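Long-range contacts in Sex comb on midleg CG9495-PA (Drosophila melanogaster, PDB 1PK1), which probably assembles with other SAM domains, as a Polycomb-group protein, and here binds another protein chain through its own SAM domain: residues W17-V22 / L39-E44; S28-L33 / A69-N74. The protein carries 2 engineered substitutions. All blocks are in the same frame, centred on the assembly; numbering follows the deposited sequence.

Contact 1: residues W17-V22 / L39-E44; sequences WTIEEV and LFRKHE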
loop_
_atom_site.group_PDB
_atom_site.type_symbol
_atom_site.label_atom_id
_atom_site.label_comp_id
_atom_site.label_asym_id
_atom_site.label_seq_id
_atom_site.Cartn_x
_atom_site.Cartn_y
_atom_site.Cartn_z
ATOM N N TRP B 17 21.994 -5.019 -2.926
ATOM C CA TRP B 17 21.694 -4.562 -1.578
ATOM C C TRP B 17 21.558 -5.686 -0.566
ATOM O O TRP B 17 21.086 -6.771 -0.887
ATOM C CB TRP B 17 20.402 -3.748 -1.567
ATOM C CG TRP B 17 20.521 -2.399 -2.203
ATOM C CD1 TRP B 17 21.658 -1.803 -2.663
ATOM C CD2 TRP B 17 19.461 -1.462 -2.409
ATOM N NE1 TRP B 17 21.372 -0.546 -3.142
ATOM C CE2 TRP B 17 20.029 -0.311 -2.997
ATOM C CE3 TRP B 17 18.083 -1.481 -2.149
ATOM C CZ2 TRP B 17 19.268 0.811 -3.334
ATOM C CZ3 TRP B 17 17.325 -0.365 -2.482
ATOM C CH2 TRP B 17 17.921 0.768 -3.069
ATOM N N THR B 18 21.978 -5.406 0.663
ATOM C CA THR B 18 21.873 -6.364 1.753
ATOM C C THR B 18 20.483 -6.149 2.335
ATOM O O THR B 18 19.796 -5.201 1.955
ATOM C CB THR B 18 22.885 -6.068 2.864
ATOM O OG1 THR B 18 22.591 -4.788 3.441
ATOM C CG2 THR B 18 24.310 -6.062 2.307
ATOM N N ILE B 19 20.075 -7.020 3.252
ATOM C CA ILE B 19 18.777 -6.885 3.892
ATOM C C ILE B 19 18.670 -5.525 4.593
ATOM O O ILE B 19 17.650 -4.842 4.490
ATOM C CB ILE B 19 18.555 -8.013 4.935
ATOM C CG1 ILE B 19 18.442 -9.365 4.220
ATOM C CG2 ILE B 19 17.316 -7.713 5.774
ATOM C CD1 ILE B 19 18.464 -10.572 5.156
ATOM N N GLU B 20 19.723 -5.119 5.300
ATOM C CA GLU B 20 19.674 -3.835 5.991
ATOM C C GLU B 20 19.594 -2.652 5.022
ATOM O O GLU B 20 18.934 -1.653 5.313
ATOM C CB GLU B 20 20.877 -3.673 6.923
ATOM C CG GLU B 20 20.833 -4.578 8.154
ATOM C CD GLU B 20 19.492 -4.518 8.882
ATOM O OE1 GLU B 20 18.933 -3.411 9.036
ATOM O OE2 GLU B 20 19.003 -5.582 9.312
ATOM N N GLU B 21 20.256 -2.765 3.877
ATOM C CA GLU B 21 20.219 -1.694 2.884
ATOM C C GLU B 21 18.808 -1.557 2.311
ATOM O O GLU B 21 18.356 -0.450 2.030
ATOM C CB GLU B 21 21.224 -1.959 1.764
ATOM C CG GLU B 21 22.684 -1.786 2.211
ATOM C CD GLU B 21 23.675 -2.009 1.088
ATOM O OE1 GLU B 21 23.648 -3.095 0.472
ATOM O OE2 GLU B 21 24.487 -1.096 0.818
ATOM N N VAL B 22 18.123 -2.684 2.134
ATOM C CA VAL B 22 16.749 -2.667 1.622
ATOM C C VAL B 22 15.839 -1.997 2.648
ATOM O O VAL B 22 14.968 -1.188 2.302
ATOM C CB VAL B 22 16.224 -4.102 1.357
ATOM C CG1 VAL B 22 14.713 -4.084 1.154
ATOM C CG2 VAL B 22 16.906 -4.685 0.124
ATOM N N LEU B 39 9.821 -7.593 9.650
ATOM C CA LEU B 39 9.208 -8.573 8.759
ATOM C C LEU B 39 10.165 -8.777 7.586
ATOM O O LEU B 39 10.347 -9.897 7.098
ATOM C CB LEU B 39 7.849 -8.058 8.277
ATOM C CG LEU B 39 6.909 -8.969 7.488
ATOM C CD1 LEU B 39 6.721 -10.313 8.195
ATOM C CD2 LEU B 39 5.570 -8.250 7.337
ATOM N N PHE B 40 10.784 -7.691 7.136
ATOM C CA PHE B 40 11.742 -7.776 6.044
ATOM C C PHE B 40 12.961 -8.576 6.486
ATOM O O PHE B 40 13.542 -9.322 5.698
ATOM C CB PHE B 40 12.152 -6.377 5.576
ATOM C CG PHE B 40 11.215 -5.794 4.562
ATOM C CD1 PHE B 40 9.875 -5.588 4.877
ATOM C CD2 PHE B 40 11.656 -5.510 3.273
ATOM C CE1 PHE B 40 8.981 -5.113 3.920
ATOM C CE2 PHE B 40 10.774 -5.035 2.306
ATOM C CZ PHE B 40 9.434 -4.837 2.628
ATOM N N ARG B 41 13.339 -8.434 7.753
ATOM C CA ARG B 41 14.470 -9.191 8.282
ATOM C C ARG B 41 14.084 -10.669 8.357
ATOM O O ARG B 41 14.854 -11.544 7.950
ATOM C CB ARG B 41 14.855 -8.676 9.674
ATOM C CG ARG B 41 15.289 -7.223 9.667
ATOM C CD ARG B 41 15.913 -6.785 10.986
ATOM N NE ARG B 41 16.452 -5.426 10.890
ATOM C CZ ARG B 41 15.718 -4.319 10.935
ATOM N NH1 ARG B 41 14.403 -4.387 11.085
ATOM N NH2 ARG B 41 16.301 -3.136 10.810
ATOM N N LYS B 42 12.881 -10.929 8.865
ATOM C CA LYS B 42 12.350 -12.286 9.005
ATOM C C LYS B 42 12.320 -13.012 7.659
ATOM O O LYS B 42 12.699 -14.183 7.564
ATOM C CB LYS B 42 10.932 -12.218 9.589
ATOM C CG LYS B 42 10.200 -13.554 9.718
ATOM C CD LYS B 42 10.721 -14.396 10.866
ATOM C CE LYS B 42 9.794 -15.580 11.124
ATOM N NZ LYS B 42 10.336 -16.489 12.167
ATOM N N HIS B 43 11.876 -12.315 6.616
ATOM C CA HIS B 43 11.794 -12.910 5.288
ATOM C C HIS B 43 13.082 -12.801 4.483
ATOM O O HIS B 43 13.142 -13.234 3.324
ATOM C CB HIS B 43 10.607 -12.302 4.532
ATOM C CG HIS B 43 9.286 -12.813 5.013
ATOM N ND1 HIS B 43 8.682 -13.933 4.475
ATOM C CD2 HIS B 43 8.505 -12.427 6.049
ATOM C CE1 HIS B 43 7.590 -14.213 5.162
ATOM N NE2 HIS B 43 7.459 -13.316 6.123
ATOM N N GLU B 44 14.112 -12.240 5.114
ATOM C CA GLU B 44 15.427 -12.084 4.499
ATOM C C GLU B 44 15.324 -11.407 3.142
ATOM O O GLU B 44 15.841 -11.902 2.140
ATOM C CB GLU B 44 16.094 -13.459 4.365
ATOM C CG GLU B 44 16.466 -14.076 5.706
ATOM C CD GLU B 44 16.733 -15.575 5.629
ATOM O OE1 GLU B 44 17.030 -16.089 4.531
ATOM O OE2 GLU B 44 16.650 -16.235 6.683
#
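Glu-20 and Arg-41 cross at about a right angle on the exposed flank, and Arg-41 takes hold of the carboxylate side-on with two nitrogens. Its NE donates to Glu-20 OE2 at 3.0 Å and its NH2 to Glu-20 OE1 at 3.2 Å, each oxygen offering its syn lone pair. The planes lie 23° apart, each oxygen sits somewhat out of the guanidinium plane, and both bonds are bent, near 140°. The bend of Glu-20 at chi2 (-49°) and the extended run of Arg-41 from CG to NE bring the groups together, while Asp-38 binds the remaining NH1 of the same guanidinium. Beside this bridge Ile-19 crosses Glu-44 obliquely. Its CD1 touches Glu-44 CA at 3.5 Å, where the chain leaves helix 37-42 with positive phi in a Schellman motif, and its CG2 rests 4.1 Å from Arg-41 CA. Deeper in, Val-22 CG1 meets the edge of the Phe-40 ring near its plane, 4.0 Å from CD2. Thr-18 OG1 accepts from Glu-21 N, and Glu-21 OE1 from Thr-18 N. Helix 19-29, begun by this capping box, thus packs against the end of helix 37-42 within the all-helical SAM fold.

Contact 2: residues S28-L33 / A69-N74; sequences SNDNSL and ALKICN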
loop_
_atom_site.group_PDB
_atom_site.type_symbol
_atom_site.label_atom_id
_atom_site.label_comp_id
_atom_site.label_asym_id
_atom_site.label_seq_id
_atom_site.Cartn_x
_atom_site.Cartn_y
_atom_site.Cartn_z
ATOM N N SER B 28 13.823 5.067 4.852
ATOM C CA SER B 28 14.280 6.435 4.600
ATOM C C SER B 28 13.397 7.144 3.581
ATOM O O SER B 28 13.421 8.372 3.469
ATOM C CB SER B 28 15.733 6.442 4.111
ATOM O OG SER B 28 15.839 5.969 2.780
ATOM N N ASN B 29 12.616 6.371 2.835
ATOM C CA ASN B 29 11.730 6.951 1.836
ATOM C C ASN B 29 10.281 7.035 2.302
ATOM O O ASN B 29 9.531 7.905 1.854
ATOM C CB ASN B 29 11.835 6.156 0.534
ATOM C CG ASN B 29 13.042 6.559 -0.287
ATOM O OD1 ASN B 29 13.013 7.568 -0.995
ATOM N ND2 ASN B 29 14.118 5.793 -0.177
ATOM N N ASP B 30 9.889 6.140 3.205
ATOM C CA ASP B 30 8.527 6.131 3.725
ATOM C C ASP B 30 8.567 5.672 5.177
ATOM O O ASP B 30 8.513 4.478 5.466
ATOM C CB ASP B 30 7.653 5.178 2.905
ATOM C CG ASP B 30 6.174 5.362 3.177
ATOM O OD1 ASP B 30 5.820 5.850 4.270
ATOM O OD2 ASP B 30 5.364 5.002 2.297
ATOM N N ASN B 31 8.662 6.632 6.089
ATOM C CA ASN B 31 8.732 6.346 7.510
ATOM C C ASN B 31 7.571 5.521 8.080
ATOM O O ASN B 31 7.731 4.855 9.104
ATOM C CB ASN B 31 8.863 7.665 8.273
ATOM C CG ASN B 31 8.949 7.466 9.761
ATOM O OD1 ASN B 31 7.972 7.668 10.481
ATOM N ND2 ASN B 31 10.119 7.054 10.234
ATOM N N SER B 32 6.416 5.555 7.422
ATOM C CA SER B 32 5.243 4.819 7.894
ATOM C C SER B 32 5.369 3.307 7.721
ATOM O O SER B 32 4.568 2.541 8.264
ATOM C CB SER B 32 3.983 5.307 7.171
ATOM O OG SER B 32 4.014 4.961 5.798
ATOM N N LEU B 33 6.380 2.884 6.974
ATOM C CA LEU B 33 6.616 1.464 6.722
ATOM C C LEU B 33 7.658 0.851 7.659
ATOM O O LEU B 33 7.887 -0.359 7.632
ATOM C CB LEU B 33 7.067 1.269 5.271
ATOM C CG LEU B 33 6.000 1.540 4.208
ATOM C CD1 LEU B 33 6.655 1.557 2.825
ATOM C CD2 LEU B 33 4.919 0.462 4.284
ATOM N N ALA B 69 1.424 -3.051 1.360
ATOM C CA ALA B 69 1.947 -3.726 0.173
ATOM C C ALA B 69 2.016 -2.778 -1.027
ATOM O O ALA B 69 3.011 -2.763 -1.763
ATOM C CB ALA B 69 1.085 -4.940 -0.163
ATOM N N LEU B 70 0.960 -2.002 -1.235
ATOM C CA LEU B 70 0.941 -1.067 -2.354
ATOM C C LEU B 70 2.021 0.010 -2.206
ATOM O O LEU B 70 2.649 0.391 -3.192
ATOM C CB LEU B 70 -0.437 -0.420 -2.496
ATOM C CG LEU B 70 -1.542 -1.347 -3.025
ATOM C CD1 LEU B 70 -2.786 -0.527 -3.321
ATOM C CD2 LEU B 70 -1.071 -2.055 -4.286
ATOM N N LYS B 71 2.245 0.486 -0.982
ATOM C CA LYS B 71 3.273 1.499 -0.755
ATOM C C LYS B 71 4.660 0.922 -1.021
ATOM O O LYS B 71 5.531 1.591 -1.579
ATOM C CB LYS B 71 3.225 2.025 0.683
ATOM C CG LYS B 71 1.969 2.782 1.056
ATOM C CD LYS B 71 2.197 3.461 2.402
ATOM C CE LYS B 71 1.015 3.343 3.323
ATOM N NZ LYS B 71 1.429 3.781 4.687
ATOM N N ILE B 72 4.871 -0.326 -0.613
ATOM C CA ILE B 72 6.153 -0.968 -0.822
ATOM C C ILE B 72 6.367 -1.200 -2.316
ATOM O O ILE B 72 7.456 -0.955 -2.833
ATOM C CB ILE B 72 6.234 -2.301 -0.044
ATOM C CG1 ILE B 72 6.264 -1.998 1.464
ATOM C CG2 ILE B 72 7.465 -3.082 -0.474
ATOM C CD1 ILE B 72 6.005 -3.197 2.358
ATOM N N CYS B 73 5.325 -1.647 -3.013
ATOM C CA CYS B 73 5.441 -1.877 -4.456
ATOM C C CYS B 73 5.805 -0.574 -5.151
ATOM O O CYS B 73 6.583 -0.571 -6.101
ATOM C CB CYS B 73 4.129 -2.401 -5.043
ATOM S SG CYS B 73 3.853 -4.154 -4.819
ATOM N N ASN B 74 5.242 0.527 -4.665
ATOM C CA ASN B 74 5.509 1.843 -5.248
ATOM C C ASN B 74 6.997 2.167 -5.139
ATOM O O ASN B 74 7.593 2.702 -6.073
ATOM C CB ASN B 74 4.679 2.920 -4.539
ATOM C CG ASN B 74 4.918 4.310 -5.107
ATOM O OD1 ASN B 74 5.573 5.147 -4.483
ATOM N ND2 ASN B 74 4.396 4.555 -6.303
#
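The chain leaves helix 19-29 at Asp-30, turns into a short 3-10 segment at 31-33, and there faces the long C-terminal helix 66-79, with Leu-33 CA and Ile-72 CA 7.9 Å apart. In this part of the five-helix SAM domain an Asx turn shapes the link: Asp-30 OD1 accepts from Ser-32 N at 3.2 Å. The same oxygen accepts from Ser-32 OG at 2.5 Å, a short bond, and both donors come from above the carboxylate plane. Asp-30 CG stands anti to its own backbone N (chi1 -167°), while Ser-32 OG takes the crowded position between N and carbonyl carbon (chi1 68°), which turns the hydroxyl back onto the acid. Lys-71 crosses Asp-30 at about a right angle, laying its CD 3.5 Å from Asp-30 OD2. After a bend at chi3 (-137°) its NZ donates a hydrogen bond to Ser-32 OG at 3.1 Å. The stronger partner of this ammonium is an acidic side chain of the chain of another protein, so the lysine ties the turn to the assembly interface. Asp-30 OD2 and Lys-71 NZ stay 4.8 Å apart, close enough for opposite charges probably to favour both ionised forms. An alanine in place of Asp-30 would remove the acceptor for both Ser-32 bonds and would probably loosen the turn and leave the hydroxyl less well placed for Lys-71. Next to the polar group Leu-33 crosses Lys-71 and Ile-72 obliquely, and Leu-75 also borders it. Ile-72 CG1, anti to its carbonyl carbon, meets both methyls of Leu-33, 3.8 Å from Leu-33 CD1 and 4.0 Å from Leu-33 CD2.

Contacts 1 and 2 lie on opposite sides of the chain's centre, their own centres about 14 Å apart, and share helix 19-29: its first turn serves contact 1 and its last residues lead into contact 2. Along the sequence the two pairings interlock, since 39-44 falls between 28-33 and 69-74. They meet where Phe-40 CZ packs on Ile-72 CD1 at 3.8 Å, joining helix 37-42 to helix 66-79 by an apolar contact between two buried side chains. No other protein chain of the assembly touches the segments of contact 1, whereas contact 2 borders the chain of another protein: Lys-71 makes a salt bridge to it and Asp-30 a weak hydrogen bond.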